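Local coordinates for protein Exo-beta-1,3-galactanase (Bifidobacterium bifidum, PDB 5FLW) that probably removes galactose units from the non-reducing ends of beta-1,3-galactan chains, as a family 43 glycoside hydrolase with a five-bladed beta-propeller fold, at residues G24-G29 with K85-P90; G29-A34 with C50-D55. All coordinates share one frame; numbering follows the deposited sequence.

Contact 1. Residues G24-G29 with K85-P90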
loop_
_atom_site.group_PDB
_atom_site.type_symbol
_atom_site.label_atom_id
_atom_site.label_comp_id
_atom_site.label_asym_id
_atom_site.label_seq_id
_atom_site.Cartn_x
_atom_site.Cartn_y
_atom_site.Cartn_z
ATOM N N GLY A 24 -0.663 2.128 4.130
ATOM C CA GLY A 24 -1.580 1.029 4.319
ATOM C C GLY A 24 -2.837 1.566 4.982
ATOM O O GLY A 24 -2.792 2.571 5.714
ATOM N N LEU A 25 -3.971 0.891 4.700
ATOM C CA LEU A 25 -5.268 1.203 5.294
ATOM C C LEU A 25 -5.919 -0.081 5.775
ATOM O O LEU A 25 -5.970 -1.069 5.034
ATOM C CB LEU A 25 -6.245 1.791 4.272
ATOM C CG LEU A 25 -6.210 3.262 3.956
ATOM C CD1 LEU A 25 -7.145 3.501 2.763
ATOM C CD2 LEU A 25 -6.676 4.031 5.185
ATOM N N GLN A 26 -6.473 -0.046 6.992
ATOM C CA GLN A 26 -7.201 -1.165 7.573
ATOM C C GLN A 26 -8.395 -0.625 8.335
ATOM O O GLN A 26 -8.281 0.394 9.011
ATOM C CB GLN A 26 -6.335 -1.880 8.613
ATOM C CG GLN A 26 -5.237 -2.754 8.047
ATOM C CD GLN A 26 -5.808 -3.931 7.309
ATOM O OE1 GLN A 26 -6.406 -4.823 7.916
ATOM N NE2 GLN A 26 -5.644 -3.944 5.997
ATOM N N LYS A 27 -9.535 -1.310 8.228
ATOM C CA LYS A 27 -10.709 -0.973 9.022
ATOM C C LYS A 27 -10.770 -1.927 10.212
ATOM O O LYS A 27 -10.888 -3.142 10.024
ATOM C CB LYS A 27 -11.989 -1.044 8.189
ATOM C CG LYS A 27 -13.147 -0.267 8.825
ATOM C CD LYS A 27 -14.438 -0.441 8.050
ATOM C CE LYS A 27 -15.561 0.411 8.635
ATOM N NZ LYS A 27 -16.788 0.424 7.762
ATOM N N PHE A 28 -10.646 -1.380 11.426
ATOM C CA PHE A 28 -10.779 -2.139 12.668
ATOM C C PHE A 28 -11.943 -1.530 13.441
ATOM O O PHE A 28 -11.917 -0.331 13.760
ATOM C CB PHE A 28 -9.504 -2.011 13.507
ATOM C CG PHE A 28 -8.254 -2.486 12.825
ATOM C CD1 PHE A 28 -8.215 -3.730 12.201
ATOM C CD2 PHE A 28 -7.103 -1.704 12.841
ATOM C CE1 PHE A 28 -7.052 -4.190 11.591
ATOM C CE2 PHE A 28 -5.932 -2.146 12.221
ATOM C CZ PHE A 28 -5.908 -3.403 11.607
ATOM N N GLY A 29 -12.933 -2.355 13.783
ATOM C CA GLY A 29 -14.185 -1.808 14.280
ATOM C C GLY A 29 -14.857 -0.936 13.222
ATOM O O GLY A 29 -14.976 -1.299 12.038
ATOM N N LYS A 85 2.565 -1.379 6.138
ATOM C CA LYS A 85 1.281 -2.060 6.062
ATOM C C LYS A 85 1.028 -2.742 7.401
ATOM O O LYS A 85 1.970 -3.175 8.067
ATOM C CB LYS A 85 1.309 -3.136 4.960
ATOM C CG LYS A 85 1.627 -2.602 3.550
ATOM C CD LYS A 85 0.476 -1.722 3.042
ATOM C CE LYS A 85 0.886 -0.869 1.821
ATOM N NZ LYS A 85 1.879 0.179 2.198
ATOM N N VAL A 86 -0.249 -2.863 7.781
ATOM C CA VAL A 86 -0.646 -3.518 9.031
ATOM C C VAL A 86 -1.742 -4.541 8.746
ATOM O O VAL A 86 -2.656 -4.279 7.956
ATOM C CB VAL A 86 -1.102 -2.485 10.102
ATOM C CG1 VAL A 86 -1.764 -3.152 11.343
ATOM C CG2 VAL A 86 0.093 -1.600 10.525
ATOM N N LEU A 87 -1.658 -5.705 9.402
ATOM C CA LEU A 87 -2.749 -6.672 9.428
ATOM C C LEU A 87 -3.025 -7.059 10.875
ATOM O O LEU A 87 -2.118 -7.041 11.727
ATOM C CB LEU A 87 -2.426 -7.967 8.650
ATOM C CG LEU A 87 -2.336 -7.881 7.117
ATOM C CD1 LEU A 87 -1.875 -9.231 6.519
ATOM C CD2 LEU A 87 -3.649 -7.440 6.501
ATOM N N HIS A 88 -4.292 -7.396 11.151
ATOM C CA HIS A 88 -4.694 -7.943 12.443
ATOM C C HIS A 88 -4.686 -9.471 12.327
ATOM O O HIS A 88 -5.380 -10.035 11.466
ATOM C CB HIS A 88 -6.073 -7.402 12.851
ATOM C CG HIS A 88 -6.475 -7.737 14.260
ATOM N ND1 HIS A 88 -7.793 -7.813 14.659
ATOM C CD2 HIS A 88 -5.736 -8.003 15.364
ATOM C CE1 HIS A 88 -7.848 -8.094 15.950
ATOM N NE2 HIS A 88 -6.616 -8.247 16.395
ATOM N N CYS A 89 -3.881 -10.135 13.185
ATOM C CA CYS A 89 -3.660 -11.581 13.081
ATOM C C CYS A 89 -4.776 -12.342 13.789
ATOM O O CYS A 89 -4.901 -12.236 15.016
ATOM C CB CYS A 89 -2.332 -11.966 13.714
ATOM S SG CYS A 89 -2.043 -13.736 13.672
ATOM N N PRO A 90 -5.577 -13.140 13.079
ATOM C CA PRO A 90 -6.688 -13.829 13.767
ATOM C C PRO A 90 -6.233 -14.798 14.848
ATOM O O PRO A 90 -6.860 -14.877 15.920
ATOM C CB PRO A 90 -7.416 -14.540 12.622
ATOM C CG PRO A 90 -7.016 -13.784 11.395
ATOM C CD PRO A 90 -5.608 -13.356 11.621
HETATM O O HOH W 1 -6.426 -7.129 9.419
#

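Contact 2. Residues G29-A34 with C50-D55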
loop_
_atom_site.group_PDB
_atom_site.type_symbol
_atom_site.label_atom_id
_atom_site.label_comp_id
_atom_site.label_asym_id
_atom_site.label_seq_id
_atom_site.Cartn_x
_atom_site.Cartn_y
_atom_site.Cartn_z
ATOM N N GLY A 29 -12.933 -2.355 13.783
ATOM C CA GLY A 29 -14.185 -1.808 14.280
ATOM C C GLY A 29 -14.857 -0.936 13.222
ATOM O O GLY A 29 -14.976 -1.299 12.038
ATOM N N ASP A 30 -15.277 0.258 13.633
ATOM C CA ASP A 30 -15.969 1.183 12.753
ATOM C C ASP A 30 -15.048 2.287 12.206
ATOM O O ASP A 30 -15.534 3.251 11.597
ATOM C CB ASP A 30 -17.161 1.781 13.508
ATOM C CG ASP A 30 -16.725 2.750 14.628
ATOM O OD1 ASP A 30 -15.518 2.794 14.973
ATOM O OD2 ASP A 30 -17.598 3.481 15.170
ATOM N N THR A 31 -13.732 2.148 12.387
ATOM C CA THR A 31 -12.772 3.207 12.106
ATOM C C THR A 31 -11.705 2.724 11.131
ATOM O O THR A 31 -11.217 1.593 11.243
ATOM C CB THR A 31 -12.151 3.641 13.434
ATOM O OG1 THR A 31 -13.190 4.148 14.279
ATOM C CG2 THR A 31 -11.063 4.689 13.245
ATOM N N TRP A 32 -11.339 3.588 10.174
ATOM C CA TRP A 32 -10.231 3.339 9.259
ATOM C C TRP A 32 -8.919 3.809 9.881
ATOM O O TRP A 32 -8.847 4.911 10.433
ATOM C CB TRP A 32 -10.451 4.033 7.913
ATOM C CG TRP A 32 -11.483 3.299 7.054
ATOM C CD1 TRP A 32 -12.816 3.579 6.944
ATOM C CD2 TRP A 32 -11.237 2.166 6.211
ATOM N NE1 TRP A 32 -13.423 2.677 6.089
ATOM C CE2 TRP A 32 -12.471 1.809 5.621
ATOM C CE3 TRP A 32 -10.086 1.436 5.882
ATOM C CZ2 TRP A 32 -12.593 0.746 4.727
ATOM C CZ3 TRP A 32 -10.210 0.359 4.993
ATOM C CH2 TRP A 32 -11.453 0.034 4.424
ATOM N N TYR A 33 -7.894 2.967 9.790
ATOM C CA TYR A 33 -6.553 3.286 10.259
ATOM C C TYR A 33 -5.623 3.368 9.058
ATOM O O TYR A 33 -5.501 2.392 8.309
ATOM C CB TYR A 33 -6.043 2.193 11.204
ATOM C CG TYR A 33 -6.774 2.162 12.519
ATOM C CD1 TYR A 33 -8.094 1.731 12.588
ATOM C CD2 TYR A 33 -6.148 2.593 13.695
ATOM C CE1 TYR A 33 -8.788 1.712 13.799
ATOM C CE2 TYR A 33 -6.827 2.582 14.921
ATOM C CZ TYR A 33 -8.155 2.144 14.959
ATOM O OH TYR A 33 -8.862 2.112 16.149
ATOM N N ALA A 34 -4.944 4.505 8.900
ATOM C CA ALA A 34 -3.917 4.679 7.872
ATOM C C ALA A 34 -2.531 4.651 8.516
ATOM O O ALA A 34 -2.327 5.217 9.599
ATOM C CB ALA A 34 -4.100 6.011 7.130
ATOM N N CYS A 50 0.506 7.217 12.124
ATOM C CA CYS A 50 -0.822 6.616 12.140
ATOM C C CYS A 50 -1.889 7.707 12.192
ATOM O O CYS A 50 -1.775 8.650 12.988
ATOM C CB CYS A 50 -0.985 5.677 13.345
ATOM S SG CYS A 50 -2.604 4.927 13.512
ATOM N N TYR A 51 -2.926 7.575 11.341
ATOM C CA TYR A 51 -4.097 8.450 11.371
ATOM C C TYR A 51 -5.368 7.609 11.326
ATOM O O TYR A 51 -5.381 6.516 10.751
ATOM C CB TYR A 51 -4.144 9.403 10.161
ATOM C CG TYR A 51 -2.883 10.214 10.008
ATOM C CD1 TYR A 51 -1.796 9.711 9.280
ATOM C CD2 TYR A 51 -2.748 11.467 10.628
ATOM C CE1 TYR A 51 -0.608 10.421 9.173
ATOM C CE2 TYR A 51 -1.556 12.179 10.534
ATOM C CZ TYR A 51 -0.507 11.651 9.789
ATOM O OH TYR A 51 0.656 12.378 9.690
ATOM N N THR A 52 -6.442 8.121 11.926
ATOM C CA THR A 52 -7.744 7.472 11.822
ATOM C C THR A 52 -8.769 8.391 11.162
ATOM O O THR A 52 -8.662 9.626 11.206
ATOM C CB THR A 52 -8.281 7.004 13.179
ATOM O OG1 THR A 52 -8.241 8.102 14.098
ATOM C CG2 THR A 52 -7.439 5.842 13.722
ATOM N N THR A 53 -9.781 7.763 10.562
ATOM C CA THR A 53 -10.867 8.498 9.927
ATOM C C THR A 53 -12.103 7.615 9.885
ATOM O O THR A 53 -12.016 6.381 9.892
ATOM C CB THR A 53 -10.492 8.979 8.507
ATOM O OG1 THR A 53 -11.437 9.949 8.040
ATOM C CG2 THR A 53 -10.426 7.797 7.522
ATOM N N THR A 54 -13.254 8.267 9.831
ATOM C CA THR A 54 -14.476 7.579 9.460
ATOM C C THR A 54 -15.049 8.079 8.142
ATOM O O THR A 54 -16.004 7.475 7.630
ATOM C CB THR A 54 -15.527 7.706 10.568
ATOM O OG1 THR A 54 -15.832 9.091 10.785
ATOM C CG2 THR A 54 -14.990 7.079 11.871
ATOM N N ASP A 55 -14.469 9.144 7.551
ATOM C CA ASP A 55 -15.044 9.721 6.343
ATOM C C ASP A 55 -14.038 10.034 5.245
ATOM O O ASP A 55 -14.461 10.494 4.175
ATOM C CB ASP A 55 -15.866 10.974 6.660
ATOM C CG ASP A 55 -15.049 12.069 7.340
ATOM O OD1 ASP A 55 -13.803 11.946 7.440
ATOM O OD2 ASP A 55 -15.710 13.055 7.799
#

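Contact 1. Residues G24-G29 with K85-P90
Apolar contact begins where the backbones come closest, at Gly24 and Lys85 (CA to CA 4.6 Å). The lysine chain, bent at chi2 and again at chi4, lays its methylenes along the glycine backbone, with Lys85 CD 3.7 Å from Gly24 CA. A side chain on Gly24 would collide with CD, so glycine suits the place. Lys85 NZ bonds weakly to the carbonyls of Gly22, Ile23 and Arg83. Further along, Phe28 has CG beside its own backbone N (chi1 -59°), and its ring tip reaches the other strand: Phe28 CE1 lies 3.6 Å from His88 CB, while Val86 CG1 meets the ring edge at 4.2 Å from Phe28 CZ. The rings of Phe28 and His88 meet obliquely, their planes at 78°; His88 stacks on Tyr95, whereas Phe28 meets Tyr95 edge-to-face.

Polar contact centres on Gln26, whose amide offers both an N-H, weakly bonded to Leu25 O, and an oxygen for a water. Chi1 puts Gln26 CG beside the backbone N, 3.0 Å from Val86 O, a carbon-oxygen contact; chi2 then bends the amide back. The water donates to Gln26 OE1 and accepts from His88 N, at 2.8 Å from each.

Running 23° from parallel, the strands splay to 8.4 Å between the CA atoms of Phe28 and His88, a gap spanned by the ring and the water instead of backbone pairing. Each is the first strand of its blade, the edge strand nearest the central axis, and such side-by-side packing of successive blades is characteristic of the five-bladed beta-propeller of GH43 enzymes.

Contact 2. Residues G29-A34 with C50-D55
Tyr33 keeps CG anti to its carbonyl carbon (chi1 -69°), and Thr52 places CG2 likewise, so the two side chains lie side by side. The Thr52 methyl thereby sits over one face of the Tyr33 ring in a CH-pi contact, CG2 3.7 Å from the ring centroid, while Cys50 SG meets the ring edge. The same rotation puts Thr52 OG1 in the crowded position, where it bonds to His62 NE2 of the next strand.

Thr31 turns CG2 anti to its backbone N, laying this methyl 3.6 Å from Thr52 CB, and its OG1 donates to Asp30 OD1 at 2.8 Å from above the carboxylate plane. An alanine here would remove both the CG2 methyl and the hydroxyl, and would probably loosen the packing on Thr52 and leave the Asp30 carboxylate less firmly oriented.

Strands 31-37 and 48-53 form an antiparallel beta hairpin, the two middle strands of a propeller blade. Trp32 and Thr53 are a hydrogen-bonded pair, Trp32 N to Thr53 O at 2.9 Å; Ala34 and Tyr51 are another, with the straightest bond from Ala34 N to Tyr51 O (2.8 Å, 172°). Between them stands the non-hydrogen-bonded pair Tyr33 and Thr52.

On the face bearing Trp32, Thr53 CG2 touches Trp32 CB at 3.8 Å. Thr53 OG1, accepting from Asp55 N in an ST turn and from Phe56 N, and bonded to Ala58 O, fixes the chain as it leaves the strand.

Strand 24-28 of contact 1 and strand 31-37 of contact 2 are neighbours in one blade, joined by the turn at Gly29. Along the chain, contact 2 is nested within the loop closed by contact 1. Contact 2 works inside the blade, through regular backbone hydrogen bonds; contact 1 joins that blade to the next, through side chains and a water. Both are partly buried, but contact 1 lies nearer the centre of the chain and none of its touching residues is exposed, whereas contact 2 reaches the surface at Asp30 and Thr54. They meet directly where Gln26 O lies 2.7 Å from Tyr33 N, a probable hydrogen bond, and where the Phe28 and Tyr33 rings pack.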